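Local structure of nitrite oxidoreductase subunit A (Kuenenia stuttgartiensis, 7B04) at residues Glu613-Asn618 and Ile1094-Lys1099; His531-Thr536 and Arg1061-Pro1066; Thr221-Gly226 and Arg265-Tyr270. The protein belongs to the molybdopterin oxidoreductase family and holds two MD1 groups, a molybdenum atom and an iron/sulfur cluster in its interior. All blocks are in the same frame, centred on the assembly; numbering follows the deposited sequence.

Interaction 1 of 3, residues Glu613-Asn618 and Ile1094-Lys1099; sequences EVAYWN and INTVPK. With MD1 (phosphoric acid 4-(2-amino-4-oxo-3,4,5,6,-tetrahydro-pteridin-6-yl)-2-hydroxy-3,4-dimercapto-but-3-en-yl ester guanylate ester), chain C.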
loop_
_atom_site.group_PDB
_atom_site.type_symbol
_atom_site.label_atom_id
_atom_site.label_comp_id
_atom_site.label_asym_id
_atom_site.label_seq_id
_atom_site.Cartn_x
_atom_site.Cartn_y
_atom_site.Cartn_z
ATOM N N GLU B 613 27.402 -8.854 10.176
ATOM C CA GLU B 613 25.964 -8.768 10.380
ATOM C C GLU B 613 25.614 -7.518 11.178
ATOM O O GLU B 613 26.275 -7.192 12.168
ATOM C CB GLU B 613 25.440 -10.009 11.103
ATOM C CG GLU B 613 24.121 -10.508 10.562
ATOM C CD GLU B 613 22.990 -9.533 10.767
ATOM O OE1 GLU B 613 23.045 -8.770 11.746
ATOM O OE2 GLU B 613 22.052 -9.520 9.947
ATOM N N VAL B 614 24.564 -6.822 10.738
ATOM C CA VAL B 614 24.183 -5.561 11.367
ATOM C C VAL B 614 23.652 -5.772 12.785
ATOM O O VAL B 614 23.810 -4.897 13.645
ATOM C CB VAL B 614 23.149 -4.837 10.482
ATOM C CG1 VAL B 614 22.672 -3.550 11.137
ATOM C CG2 VAL B 614 23.730 -4.555 9.106
ATOM N N ALA B 615 23.040 -6.930 13.065
ATOM C CA ALA B 615 22.339 -7.111 14.338
ATOM C C ALA B 615 23.258 -6.943 15.540
ATOM O O ALA B 615 22.787 -6.601 16.630
ATOM C CB ALA B 615 21.663 -8.478 14.394
ATOM N N TYR B 616 24.559 -7.187 15.374
ATOM C CA TYR B 616 25.481 -6.982 16.487
ATOM C C TYR B 616 25.473 -5.529 16.935
ATOM O O TYR B 616 25.485 -5.243 18.138
ATOM C CB TYR B 616 26.888 -7.430 16.093
ATOM C CG TYR B 616 26.971 -8.911 15.817
ATOM C CD1 TYR B 616 27.009 -9.828 16.858
ATOM C CD2 TYR B 616 26.993 -9.393 14.516
ATOM C CE1 TYR B 616 27.076 -11.184 16.611
ATOM C CE2 TYR B 616 27.060 -10.749 14.259
ATOM C CZ TYR B 616 27.101 -11.639 15.311
ATOM O OH TYR B 616 27.165 -12.989 15.062
ATOM N N TRP B 617 25.437 -4.596 15.983
ATOM C CA TRP B 617 25.215 -3.195 16.322
ATOM C C TRP B 617 23.903 -3.021 17.079
ATOM O O TRP B 617 23.853 -2.356 18.121
ATOM C CB TRP B 617 25.230 -2.340 15.056
ATOM C CG TRP B 617 24.611 -1.003 15.250
ATOM C CD1 TRP B 617 25.150 0.063 15.909
ATOM C CD2 TRP B 617 23.320 -0.584 14.796
ATOM N NE1 TRP B 617 24.277 1.123 15.887
ATOM C CE2 TRP B 617 23.145 0.751 15.210
ATOM C CE3 TRP B 617 22.297 -1.207 14.077
ATOM C CZ2 TRP B 617 21.992 1.472 14.928
ATOM C CZ3 TRP B 617 21.153 -0.489 13.799
ATOM C CH2 TRP B 617 21.011 0.837 14.223
ATOM N N ASN B 618 22.821 -3.611 16.559
ATOM C CA ASN B 618 21.518 -3.536 17.213
ATOM C C ASN B 618 21.521 -4.188 18.589
ATOM O O ASN B 618 20.645 -3.887 19.408
ATOM C CB ASN B 618 20.456 -4.202 16.340
ATOM C CG ASN B 618 19.046 -3.751 16.680
ATOM O OD1 ASN B 618 18.088 -4.117 16.002
ATOM N ND2 ASN B 618 18.915 -2.948 17.729
ATOM N N ILE B 1094 22.837 -13.896 11.932
ATOM C CA ILE B 1094 21.728 -13.522 12.811
ATOM C C ILE B 1094 20.555 -13.017 11.991
ATOM O O ILE B 1094 20.700 -12.133 11.135
ATOM C CB ILE B 1094 22.143 -12.448 13.827
ATOM C CG1 ILE B 1094 23.020 -13.019 14.934
ATOM C CG2 ILE B 1094 20.923 -11.868 14.483
ATOM C CD1 ILE B 1094 23.182 -12.047 16.135
ATOM N N ASN B 1095 19.376 -13.570 12.267
ATOM C CA ASN B 1095 18.132 -13.196 11.602
ATOM C C ASN B 1095 17.262 -12.487 12.631
ATOM O O ASN B 1095 16.689 -13.128 13.519
ATOM C CB ASN B 1095 17.425 -14.425 11.052
ATOM C CG ASN B 1095 16.723 -14.145 9.746
ATOM O OD1 ASN B 1095 17.363 -13.910 8.720
ATOM N ND2 ASN B 1095 15.396 -14.149 9.774
ATOM N N THR B 1096 17.195 -11.163 12.536
ATOM C CA THR B 1096 16.572 -10.366 13.581
ATOM C C THR B 1096 15.081 -10.659 13.685
ATOM O O THR B 1096 14.405 -10.970 12.694
ATOM C CB THR B 1096 16.779 -8.887 13.322
ATOM O OG1 THR B 1096 15.976 -8.492 12.205
ATOM C CG2 THR B 1096 18.253 -8.602 13.075
ATOM N N VAL B 1097 14.571 -10.557 14.910
ATOM C CA VAL B 1097 13.178 -10.881 15.206
ATOM C C VAL B 1097 12.505 -9.731 15.945
ATOM O O VAL B 1097 12.722 -9.558 17.155
ATOM C CB VAL B 1097 13.106 -12.177 16.026
ATOM C CG1 VAL B 1097 13.352 -13.335 15.116
ATOM C CG2 VAL B 1097 14.139 -12.159 17.183
ATOM N N PRO B 1098 11.672 -8.929 15.276
ATOM C CA PRO B 1098 10.971 -7.859 16.001
ATOM C C PRO B 1098 9.731 -8.327 16.736
ATOM O O PRO B 1098 9.261 -7.613 17.633
ATOM C CB PRO B 1098 10.611 -6.855 14.894
ATOM C CG PRO B 1098 11.460 -7.237 13.724
ATOM C CD PRO B 1098 11.611 -8.717 13.820
ATOM N N LYS B 1099 9.199 -9.501 16.400
ATOM C CA LYS B 1099 7.951 -9.977 16.982
ATOM C C LYS B 1099 8.127 -10.735 18.294
ATOM O O LYS B 1099 7.124 -11.028 18.956
ATOM C CB LYS B 1099 7.205 -10.844 15.966
ATOM C CG LYS B 1099 6.794 -10.040 14.749
ATOM C CD LYS B 1099 5.990 -10.840 13.749
ATOM C CE LYS B 1099 5.634 -9.961 12.560
ATOM N NZ LYS B 1099 4.777 -10.658 11.570
HETATM P PB MD1 C . 14.884 -0.478 4.634
HETATM O O3B MD1 C . 13.474 0.193 4.115
HETATM O O1B MD1 C . 15.530 0.482 5.602
HETATM O O2B MD1 C . 15.798 -0.680 3.449
HETATM O O3A MD1 C . 14.660 -1.937 5.376
HETATM C C10 MD1 C . 13.512 -2.708 5.165
HETATM C C11 MD1 C . 13.107 -3.398 6.501
HETATM O O11 MD1 C . 11.969 -2.521 7.220
HETATM C C12 MD1 C . 12.731 -4.661 6.296
HETATM S S12 MD1 C . 12.604 -5.272 4.590
HETATM C C13 MD1 C . 12.390 -5.706 7.399
HETATM S S13 MD1 C . 11.910 -7.332 6.742
HETATM C C14 MD1 C . 12.384 -5.564 8.848
HETATM N N15 MD1 C . 10.836 -5.586 9.260
HETATM C C16 MD1 C . 10.531 -5.123 10.557
HETATM C C15 MD1 C . 9.170 -5.369 11.104
HETATM O O14 MD1 C . 8.374 -5.956 10.453
HETATM N N17 MD1 C . 8.814 -4.882 12.463
HETATM C C17 MD1 C . 9.851 -4.112 13.307
HETATM N N16 MD1 C . 9.503 -3.643 14.635
HETATM N N18 MD1 C . 11.237 -3.859 12.765
HETATM C C20 MD1 C . 11.606 -4.323 11.454
HETATM N N8 MD1 C . 12.904 -4.053 10.995
HETATM C C7 MD1 C . 13.233 -4.504 9.497
HETATM P PA MD1 C . 13.407 1.558 3.189
HETATM O O1A MD1 C . 12.154 1.561 2.347
HETATM O O2A MD1 C . 13.392 2.735 4.119
HETATM O "O5'" MD1 C . 14.723 1.769 2.223
HETATM C "C5'" MD1 C . 14.616 2.775 1.254
HETATM C "C4'" MD1 C . 15.301 4.097 1.747
HETATM O "O4'" MD1 C . 16.273 4.619 0.650
HETATM C "C1'" MD1 C . 15.522 5.799 -0.037
HETATM N N9 MD1 C . 15.557 5.666 -1.520
HETATM C C4 MD1 C . 16.717 5.787 -2.143
HETATM N N3 MD1 C . 18.086 6.041 -1.624
HETATM C C2 MD1 C . 19.202 6.125 -2.556
HETATM N N2 MD1 C . 20.531 6.371 -2.044
HETATM N N1 MD1 C . 18.998 5.965 -3.973
HETATM C C6 MD1 C . 17.678 5.721 -4.463
HETATM O O6 MD1 C . 17.504 5.589 -5.627
HETATM C C5 MD1 C . 16.504 5.633 -3.479
HETATM N N7 MD1 C . 15.204 5.421 -3.655
HETATM C C8 MD1 C . 14.604 5.439 -2.444
HETATM C "C2'" MD1 C . 14.327 5.755 0.401
HETATM O "O2'" MD1 C . 13.791 7.105 0.535
HETATM C "C3'" MD1 C . 14.435 5.028 1.886
HETATM O "O3'" MD1 C . 14.885 6.008 2.867
#
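Ile1094 spreads its two branches over Ala615 and Tyr616, and it has the largest buried area of this contact. CG2, anti to the backbone N, comes 3.5 Å from CB of Ala615. CG1 lies beside the backbone N (chi1 -74°), and CD1 extends from it over one face of the Tyr616 ring. CD1 of Ile1094 sits 3.9 Å above that plane, displaced toward the rim. It lies 23° off the ring normal, which makes this a CH-pi contact; CE1 and CZ are the nearest ring atoms.

Ala615, in the short helix 615-618, turns CB toward the other segment. Its CB also touches CG2 of Thr1096 at 3.7 Å. The one methyl group thus meets two residues of the loop. Thr1096 OG1 faces other partners, with hydrogen bonds to Lys661 NZ and Trp272 O.

Glu613 CG reaches the Ile1094 backbone, 3.8 Å from O of Ile1094. The Glu613 carboxylate makes no hydrogen bond to this loop. OE2 is held instead by Thr271 OG1, with a weak bond from Ser268 OG.

The contact is wholly buried and largely apolar. The same loop runs on to two MD1 groups. Pro1098 CB lies 3.3 Å from C17 of one MD1, and Lys1099 NZ forms a salt bridge with the other. The loop is thus a wall of the paired MD1 site of a molybdopterin oxidoreductase.

Interaction 2 of 3, residues His531-Thr536 and Arg1061-Pro1066; sequences HYFHAT and RDWSMP. With MD1 (phosphoric acid 4-(2-amino-4-oxo-3,4,5,6,-tetrahydro-pteridin-6-yl)-2-hydroxy-3,4-dimercapto-but-3-en-yl ester guanylate ester), chain D.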
loop_
_atom_site.group_PDB
_atom_site.type_symbol
_atom_site.label_atom_id
_atom_site.label_comp_id
_atom_site.label_asym_id
_atom_site.label_seq_id
_atom_site.Cartn_x
_atom_site.Cartn_y
_atom_site.Cartn_z
ATOM N N HIS B 531 10.036 -13.731 12.033
ATOM C CA HIS B 531 10.383 -12.693 12.993
ATOM C C HIS B 531 10.126 -13.129 14.433
ATOM O O HIS B 531 9.927 -12.285 15.313
ATOM C CB HIS B 531 9.625 -11.404 12.674
ATOM C CG HIS B 531 10.194 -10.643 11.515
ATOM N ND1 HIS B 531 9.576 -9.536 10.976
ATOM C CD2 HIS B 531 11.328 -10.827 10.799
ATOM C CE1 HIS B 531 10.303 -9.071 9.976
ATOM N NE2 HIS B 531 11.371 -9.837 9.847
ATOM N N TYR B 532 10.149 -14.437 14.689
ATOM C CA TYR B 532 10.161 -14.986 16.036
ATOM C C TYR B 532 11.451 -15.770 16.251
ATOM O O TYR B 532 12.084 -16.236 15.299
ATOM C CB TYR B 532 8.943 -15.882 16.292
ATOM C CG TYR B 532 7.635 -15.129 16.356
ATOM C CD1 TYR B 532 7.271 -14.423 17.496
ATOM C CD2 TYR B 532 6.763 -15.124 15.277
ATOM C CE1 TYR B 532 6.075 -13.733 17.557
ATOM C CE2 TYR B 532 5.568 -14.438 15.330
ATOM C CZ TYR B 532 5.227 -13.744 16.469
ATOM O OH TYR B 532 4.033 -13.063 16.515
ATOM N N PHE B 533 11.825 -15.911 17.528
ATOM C CA PHE B 533 13.140 -16.437 17.889
ATOM C C PHE B 533 13.385 -17.806 17.272
ATOM O O PHE B 533 14.446 -18.057 16.688
ATOM C CB PHE B 533 13.276 -16.502 19.407
ATOM C CG PHE B 533 14.647 -16.878 19.880
ATOM C CD1 PHE B 533 15.643 -15.922 19.983
ATOM C CD2 PHE B 533 14.941 -18.187 20.224
ATOM C CE1 PHE B 533 16.907 -16.265 20.423
ATOM C CE2 PHE B 533 16.203 -18.536 20.663
ATOM C CZ PHE B 533 17.188 -17.574 20.763
ATOM N N HIS B 534 12.409 -18.701 17.372
ATOM C CA HIS B 534 12.594 -20.081 16.934
ATOM C C HIS B 534 12.141 -20.272 15.500
ATOM O O HIS B 534 11.628 -21.329 15.116
ATOM C CB HIS B 534 11.860 -21.025 17.884
ATOM C CG HIS B 534 12.442 -21.048 19.261
ATOM N ND1 HIS B 534 13.653 -21.643 19.547
ATOM C CD2 HIS B 534 11.993 -20.529 20.427
ATOM C CE1 HIS B 534 13.918 -21.496 20.832
ATOM N NE2 HIS B 534 12.927 -20.824 21.389
ATOM N N ALA B 535 12.290 -19.216 14.693
ATOM C CA ALA B 535 12.018 -19.327 13.261
ATOM C C ALA B 535 12.827 -20.457 12.628
ATOM O O ALA B 535 12.329 -21.177 11.750
ATOM C CB ALA B 535 12.308 -17.987 12.566
ATOM N N THR B 536 14.068 -20.637 13.084
ATOM C CA THR B 536 14.921 -21.713 12.581
ATOM C C THR B 536 14.235 -23.065 12.679
ATOM O O THR B 536 14.229 -23.843 11.717
ATOM C CB THR B 536 16.235 -21.747 13.377
ATOM O OG1 THR B 536 16.867 -20.466 13.334
ATOM C CG2 THR B 536 17.194 -22.785 12.790
ATOM N N ARG B 1061 13.074 -5.358 20.213
ATOM C CA ARG B 1061 14.397 -5.677 20.729
ATOM C C ARG B 1061 15.115 -6.650 19.808
ATOM O O ARG B 1061 14.497 -7.380 19.027
ATOM C CB ARG B 1061 14.302 -6.287 22.131
ATOM C CG ARG B 1061 15.542 -6.973 22.612
ATOM C CD ARG B 1061 15.513 -7.616 23.963
ATOM N NE ARG B 1061 16.911 -7.900 24.219
ATOM C CZ ARG B 1061 17.747 -7.003 24.716
ATOM N NH1 ARG B 1061 17.305 -5.799 25.055
ATOM N NH2 ARG B 1061 19.021 -7.305 24.871
ATOM N N ASP B 1062 16.441 -6.661 19.931
ATOM C CA ASP B 1062 17.288 -7.583 19.202
ATOM C C ASP B 1062 17.531 -8.834 20.037
ATOM O O ASP B 1062 17.753 -8.757 21.249
ATOM C CB ASP B 1062 18.620 -6.921 18.865
ATOM C CG ASP B 1062 19.504 -7.811 18.040
ATOM O OD1 ASP B 1062 19.100 -8.145 16.909
ATOM O OD2 ASP B 1062 20.592 -8.183 18.524
ATOM N N TRP B 1063 17.490 -9.986 19.376
ATOM C CA TRP B 1063 17.738 -11.280 20.003
ATOM C C TRP B 1063 18.892 -11.956 19.276
ATOM O O TRP B 1063 18.854 -12.100 18.050
ATOM C CB TRP B 1063 16.480 -12.149 19.970
ATOM C CG TRP B 1063 15.404 -11.657 20.887
ATOM C CD1 TRP B 1063 14.345 -10.860 20.561
ATOM C CD2 TRP B 1063 15.283 -11.929 22.288
ATOM N NE1 TRP B 1063 13.572 -10.621 21.672
ATOM C CE2 TRP B 1063 14.127 -11.266 22.744
ATOM C CE3 TRP B 1063 16.041 -12.670 23.200
ATOM C CZ2 TRP B 1063 13.712 -11.323 24.072
ATOM C CZ3 TRP B 1063 15.627 -12.725 24.517
ATOM C CH2 TRP B 1063 14.472 -12.055 24.941
ATOM N N SER B 1064 19.919 -12.350 20.026
ATOM C CA SER B 1064 21.095 -13.015 19.463
ATOM C C SER B 1064 20.886 -14.525 19.507
ATOM O O SER B 1064 21.054 -15.155 20.552
ATOM C CB SER B 1064 22.353 -12.605 20.219
ATOM O OG SER B 1064 23.510 -13.107 19.576
ATOM N N MET B 1065 20.543 -15.115 18.368
ATOM C CA MET B 1065 20.282 -16.551 18.307
ATOM C C MET B 1065 21.579 -17.346 18.350
ATOM O O MET B 1065 22.453 -17.125 17.507
ATOM C CB MET B 1065 19.533 -16.910 17.038
ATOM C CG MET B 1065 18.073 -16.617 17.100
ATOM S SD MET B 1065 17.795 -14.851 17.052
ATOM C CE MET B 1065 16.089 -14.885 16.576
ATOM N N PRO B 1066 21.745 -18.269 19.297
ATOM C CA PRO B 1066 22.867 -19.213 19.194
ATOM C C PRO B 1066 22.796 -20.082 17.950
ATOM O O PRO B 1066 23.840 -20.461 17.406
ATOM C CB PRO B 1066 22.741 -20.048 20.478
ATOM C CG PRO B 1066 21.905 -19.219 21.404
ATOM C CD PRO B 1066 20.954 -18.475 20.521
HETATM P PB MD1 D . 5.403 -10.768 5.442
HETATM O O3B MD1 D . 5.543 -10.393 7.039
HETATM O O1B MD1 D . 3.946 -10.957 5.093
HETATM O O2B MD1 D . 6.157 -12.045 5.160
HETATM O O3A MD1 D . 6.038 -9.531 4.551
HETATM C C10 MD1 D . 7.416 -9.275 4.568
HETATM C C11 MD1 D . 7.848 -8.758 3.165
HETATM O O11 MD1 D . 6.604 -7.900 2.627
HETATM C C12 MD1 D . 9.040 -8.150 3.256
HETATM S S12 MD1 D . 10.284 -8.835 4.388
HETATM C C13 MD1 D . 9.526 -6.918 2.448
HETATM S S13 MD1 D . 11.214 -6.351 2.801
HETATM C C14 MD1 D . 8.758 -6.157 1.502
HETATM N N15 MD1 D . 7.615 -5.466 2.390
HETATM C C16 MD1 D . 6.557 -4.950 1.622
HETATM C C15 MD1 D . 5.896 -3.657 1.944
HETATM O O14 MD1 D . 6.260 -3.015 2.871
HETATM N N17 MD1 D . 4.777 -3.181 1.087
HETATM C C17 MD1 D . 4.306 -4.023 -0.122
HETATM N N16 MD1 D . 3.215 -3.549 -0.952
HETATM N N18 MD1 D . 4.975 -5.338 -0.449
HETATM C C20 MD1 D . 6.061 -5.813 0.369
HETATM N N8 MD1 D . 6.717 -7.032 0.110
HETATM C C7 MD1 D . 8.307 -6.879 0.259
HETATM P PA MD1 D . 4.275 -10.063 8.040
HETATM O O1A MD1 D . 4.810 -9.353 9.258
HETATM O O2A MD1 D . 3.303 -9.172 7.307
HETATM O "O5'" MD1 D . 3.500 -11.436 8.521
HETATM C "C5'" MD1 D . 2.520 -11.990 7.696
HETATM C "C4'" MD1 D . 1.353 -12.611 8.541
HETATM O "O4'" MD1 D . 1.875 -13.631 9.603
HETATM C "C1'" MD1 D . 1.062 -13.255 10.872
HETATM N N9 MD1 D . 1.728 -13.721 12.117
HETATM C C4 MD1 D . 1.801 -15.022 12.377
HETATM N N3 MD1 D . 1.327 -16.218 11.623
HETATM C C2 MD1 D . 1.554 -17.559 12.160
HETATM N N2 MD1 D . 1.092 -18.722 11.425
HETATM N N1 MD1 D . 2.238 -17.725 13.420
HETATM C C6 MD1 D . 2.689 -16.572 14.137
HETATM O O6 MD1 D . 3.252 -16.701 15.170
HETATM C C5 MD1 D . 2.445 -15.169 13.567
HETATM N N7 MD1 D . 2.756 -13.957 14.018
HETATM C C8 MD1 D . 2.313 -13.048 13.127
HETATM C "C2'" MD1 D . 1.048 -11.985 10.801
HETATM O "O2'" MD1 D . -0.004 -11.431 11.643
HETATM C "C3'" MD1 D . 0.735 -11.701 9.196
HETATM O "O3'" MD1 D . -0.695 -11.817 8.941
#
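The Phe533 ring carries Met1065 CG on one face, 3.5 Å above the plane and shifted toward the rim. Trp1063 CB lies at its edge, in plane, 3.9 Å from Phe533 CD1. His534 CD2 is also at the edge. Pro1066 meets the ring obliquely, with CD 3.9 Å from Phe533 CZ.

Met1065 makes a Met-aromatic contact here. Its SD stands obliquely to the ring, 4.5 Å from the Phe533 centroid and 45° off the normal. The methionine chain is bent at chi2 (71°), the torsion that places SD. CE lies beside the Phe533 backbone, close to CA and O. Phe533 and Met1065 run in opposite senses where they overlap.

Residues Tyr532 to Ala535 form a type I beta turn, closed by a bond from Ala535 N to Tyr532 O. His534 is the N-cap residue of helix 535-541. Phe533 CD2 lies over the centre of the His534 imidazole. Thr886 of helix 882-887 touches Phe533, Trp1063 and Pro1066, and so covers this buried apolar cluster from outside the two segments.

The turn sends consecutive aromatic residues to different tasks. Phe533 packs on the 1061-1066 loop, while the Tyr532 hydroxyl reaches MD1. The guanine N7 of MD1 lies in the plane of the Tyr532 ring, at its edge, and accepts a hydrogen bond from Tyr532 OH at 2.9 Å.

Interaction 3 of 3, residues Thr221-Gly226 and Arg265-Tyr270; sequences TFKGRG and RNWSNY
Phe222 O accepts a hydrogen bond from Arg265 N at 3.1 Å, the first link between two parallel strands. They belong to a beta-alpha-beta unit in which helix 238-254 joins strand 222-226 to strand 265-266. The Phe222 side chain packs on that helix, against Asn243 and Leu246.

Lys223 pairs with Arg265, both on the same face of the sheet. Lys223 CB lies over the five-membered ring of Trp267, 3.8 Å from its centroid and 20° off the normal, a CH-pi contact. Chi1 of -84° puts CG beside the backbone N, and it too lies against the indole. Lys223 NZ goes on to a salt bridge with Glu612 and hydrogen bonds with Ser644 O and Thr646 OG1. Arg265 NH1 is bound by the carbonyls of Asp611 and Met642.

Gly224 is bonded through both of its polar backbone atoms. Its N donates to Arg265 O at 3.1 Å. Its O receives Trp267 N at 3.2 Å, with the donor well above the carbonyl plane, and also Asn243 ND2 from the connecting helix.

Arg225 crosses Trp267 at about a right angle, with the two CB atoms 3.5 Å apart. Its guanidinium edge meets Asn269. NH2 of Arg225 donates a weak bond to OD1 of Asn269 at 2.8 Å. NE also points to OD1, but is modelled too close for that detail to be trusted. Ser268 O lies over one guanidinium face.

At Gly226 the bond comes from a side chain: Asn269 ND2 donates to Gly226 O at 2.7 Å, with an angle of 154° at the hydrogen.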
loop_
_atom_site.group_PDB
_atom_site.type_symbol
_atom_site.label_atom_id
_atom_site.label_comp_id
_atom_site.label_asym_id
_atom_site.label_seq_id
_atom_site.Cartn_x
_atom_site.Cartn_y
_atom_site.Cartn_z
ATOM N N THR B 221 36.741 -0.709 11.765
ATOM C CA THR B 221 35.736 0.056 12.483
ATOM C C THR B 221 34.831 0.837 11.541
ATOM O O THR B 221 33.832 1.405 11.995
ATOM C CB THR B 221 36.399 1.018 13.475
ATOM O OG1 THR B 221 37.393 1.797 12.802
ATOM C CG2 THR B 221 37.068 0.242 14.601
ATOM N N PHE B 222 35.161 0.890 10.250
ATOM C CA PHE B 222 34.290 1.495 9.252
ATOM C C PHE B 222 33.274 0.463 8.794
ATOM O O PHE B 222 33.641 -0.643 8.379
ATOM C CB PHE B 222 35.074 2.009 8.043
ATOM C CG PHE B 222 34.217 2.703 7.006
ATOM C CD1 PHE B 222 34.089 4.081 7.008
ATOM C CD2 PHE B 222 33.538 1.979 6.035
ATOM C CE1 PHE B 222 33.311 4.725 6.062
ATOM C CE2 PHE B 222 32.758 2.619 5.087
ATOM C CZ PHE B 222 32.646 3.992 5.101
ATOM N N LYS B 223 32.003 0.827 8.858
ATOM C CA LYS B 223 30.927 -0.064 8.458
ATOM C C LYS B 223 30.221 0.560 7.263
ATOM O O LYS B 223 29.557 1.595 7.390
ATOM C CB LYS B 223 29.974 -0.301 9.623
ATOM C CG LYS B 223 30.426 -1.406 10.571
ATOM C CD LYS B 223 31.679 -1.101 11.354
ATOM C CE LYS B 223 32.129 -2.337 12.115
ATOM N NZ LYS B 223 31.080 -2.840 13.058
ATOM N N GLY B 224 30.367 -0.073 6.108
ATOM C CA GLY B 224 29.755 0.418 4.895
ATOM C C GLY B 224 28.672 -0.511 4.400
ATOM O O GLY B 224 28.927 -1.665 4.044
ATOM N N ARG B 225 27.442 -0.025 4.396
ATOM C CA ARG B 225 26.293 -0.823 4.006
ATOM C C ARG B 225 25.732 -0.321 2.688
ATOM O O ARG B 225 25.319 0.837 2.597
ATOM C CB ARG B 225 25.208 -0.760 5.076
ATOM C CG ARG B 225 23.886 -1.342 4.609
ATOM C CD ARG B 225 23.112 -1.975 5.757
ATOM N NE ARG B 225 21.926 -2.651 5.252
ATOM C CZ ARG B 225 20.737 -2.643 5.841
ATOM N NH1 ARG B 225 20.550 -1.990 6.973
ATOM N NH2 ARG B 225 19.728 -3.292 5.281
ATOM N N GLY B 226 25.724 -1.176 1.674
ATOM C CA GLY B 226 24.916 -0.877 0.512
ATOM C C GLY B 226 23.541 -1.432 0.792
ATOM O O GLY B 226 23.391 -2.656 0.876
ATOM N N ARG B 265 34.165 -3.046 6.437
ATOM C CA ARG B 265 33.352 -4.230 6.647
ATOM C C ARG B 265 31.977 -4.062 6.016
ATOM O O ARG B 265 31.276 -3.073 6.273
ATOM C CB ARG B 265 33.238 -4.532 8.128
ATOM C CG ARG B 265 34.438 -5.314 8.599
ATOM C CD ARG B 265 34.224 -5.864 9.959
ATOM N NE ARG B 265 33.659 -7.205 9.885
ATOM C CZ ARG B 265 33.678 -8.074 10.889
ATOM N NH1 ARG B 265 33.139 -9.278 10.743
ATOM N NH2 ARG B 265 34.224 -7.729 12.050
ATOM N N ASN B 266 31.616 -5.016 5.164
ATOM C CA ASN B 266 30.353 -4.973 4.447
ATOM C C ASN B 266 29.219 -5.366 5.386
ATOM O O ASN B 266 29.240 -6.443 5.996
ATOM C CB ASN B 266 30.405 -5.917 3.253
ATOM C CG ASN B 266 31.508 -5.579 2.276
ATOM O OD1 ASN B 266 31.997 -4.450 2.239
ATOM N ND2 ASN B 266 31.926 -6.570 1.492
ATOM N N TRP B 267 28.261 -4.462 5.551
ATOM C CA TRP B 267 27.119 -4.710 6.422
ATOM C C TRP B 267 26.031 -5.469 5.669
ATOM O O TRP B 267 25.734 -5.168 4.505
ATOM C CB TRP B 267 26.578 -3.393 6.975
ATOM C CG TRP B 267 27.046 -3.203 8.360
ATOM C CD1 TRP B 267 28.072 -3.874 8.952
ATOM C CD2 TRP B 267 26.541 -2.290 9.339
ATOM N NE1 TRP B 267 28.225 -3.453 10.243
ATOM C CE2 TRP B 267 27.305 -2.473 10.506
ATOM C CE3 TRP B 267 25.518 -1.339 9.345
ATOM C CZ2 TRP B 267 27.083 -1.740 11.667
ATOM C CZ3 TRP B 267 25.294 -0.612 10.506
ATOM C CH2 TRP B 267 26.078 -0.817 11.649
ATOM N N SER B 268 25.431 -6.437 6.350
ATOM C CA SER B 268 24.491 -7.345 5.719
ATOM C C SER B 268 23.126 -6.676 5.562
ATOM O O SER B 268 22.807 -5.673 6.214
ATOM C CB SER B 268 24.364 -8.629 6.548
ATOM O OG SER B 268 23.986 -8.328 7.883
ATOM N N ASN B 269 22.311 -7.252 4.683
ATOM C CA ASN B 269 20.973 -6.741 4.413
ATOM C C ASN B 269 19.877 -7.756 4.688
ATOM O O ASN B 269 18.931 -7.457 5.428
ATOM C CB ASN B 269 20.882 -6.263 2.953
ATOM C CG ASN B 269 21.715 -5.028 2.696
ATOM O OD1 ASN B 269 21.635 -4.049 3.430
ATOM N ND2 ASN B 269 22.523 -5.070 1.642
ATOM N N TYR B 270 19.989 -8.957 4.119
ATOM C CA TYR B 270 18.902 -9.929 4.172
ATOM C C TYR B 270 18.623 -10.352 5.607
ATOM O O TYR B 270 17.476 -10.316 6.069
ATOM C CB TYR B 270 19.268 -11.132 3.301
ATOM C CG TYR B 270 18.148 -12.106 2.999
ATOM C CD1 TYR B 270 16.870 -11.662 2.701
ATOM C CD2 TYR B 270 18.391 -13.473 2.958
ATOM C CE1 TYR B 270 15.858 -12.554 2.394
ATOM C CE2 TYR B 270 17.386 -14.370 2.654
ATOM C CZ TYR B 270 16.119 -13.906 2.380
ATOM O OH TYR B 270 15.114 -14.798 2.082
#

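How the interactions relate
Interaction 3 closes first along the chain, before interactions 1 and 2, whose segments alternate. Interactions 1 and 2 have centres about 8 Å apart. They meet where Lys1099 N probably bonds to His531 O. Pro1098, Lys1099, His531 and Tyr532 all belong to the MD1 pockets. The centres of interactions 1 and 3 are about 13 Å apart. Ser268 OG probably bonds to Val614 N, and Val614 packs on Trp267. Interactions 2 and 3 do not touch: their centres are about 21 Å apart, their nearest atoms about 7 Å. Interaction 1 therefore sits between a parallel edge of the seven-stranded mixed sheet and the 531-536 turn. Together they tie distant residues into one buried core beside the MD1 groups.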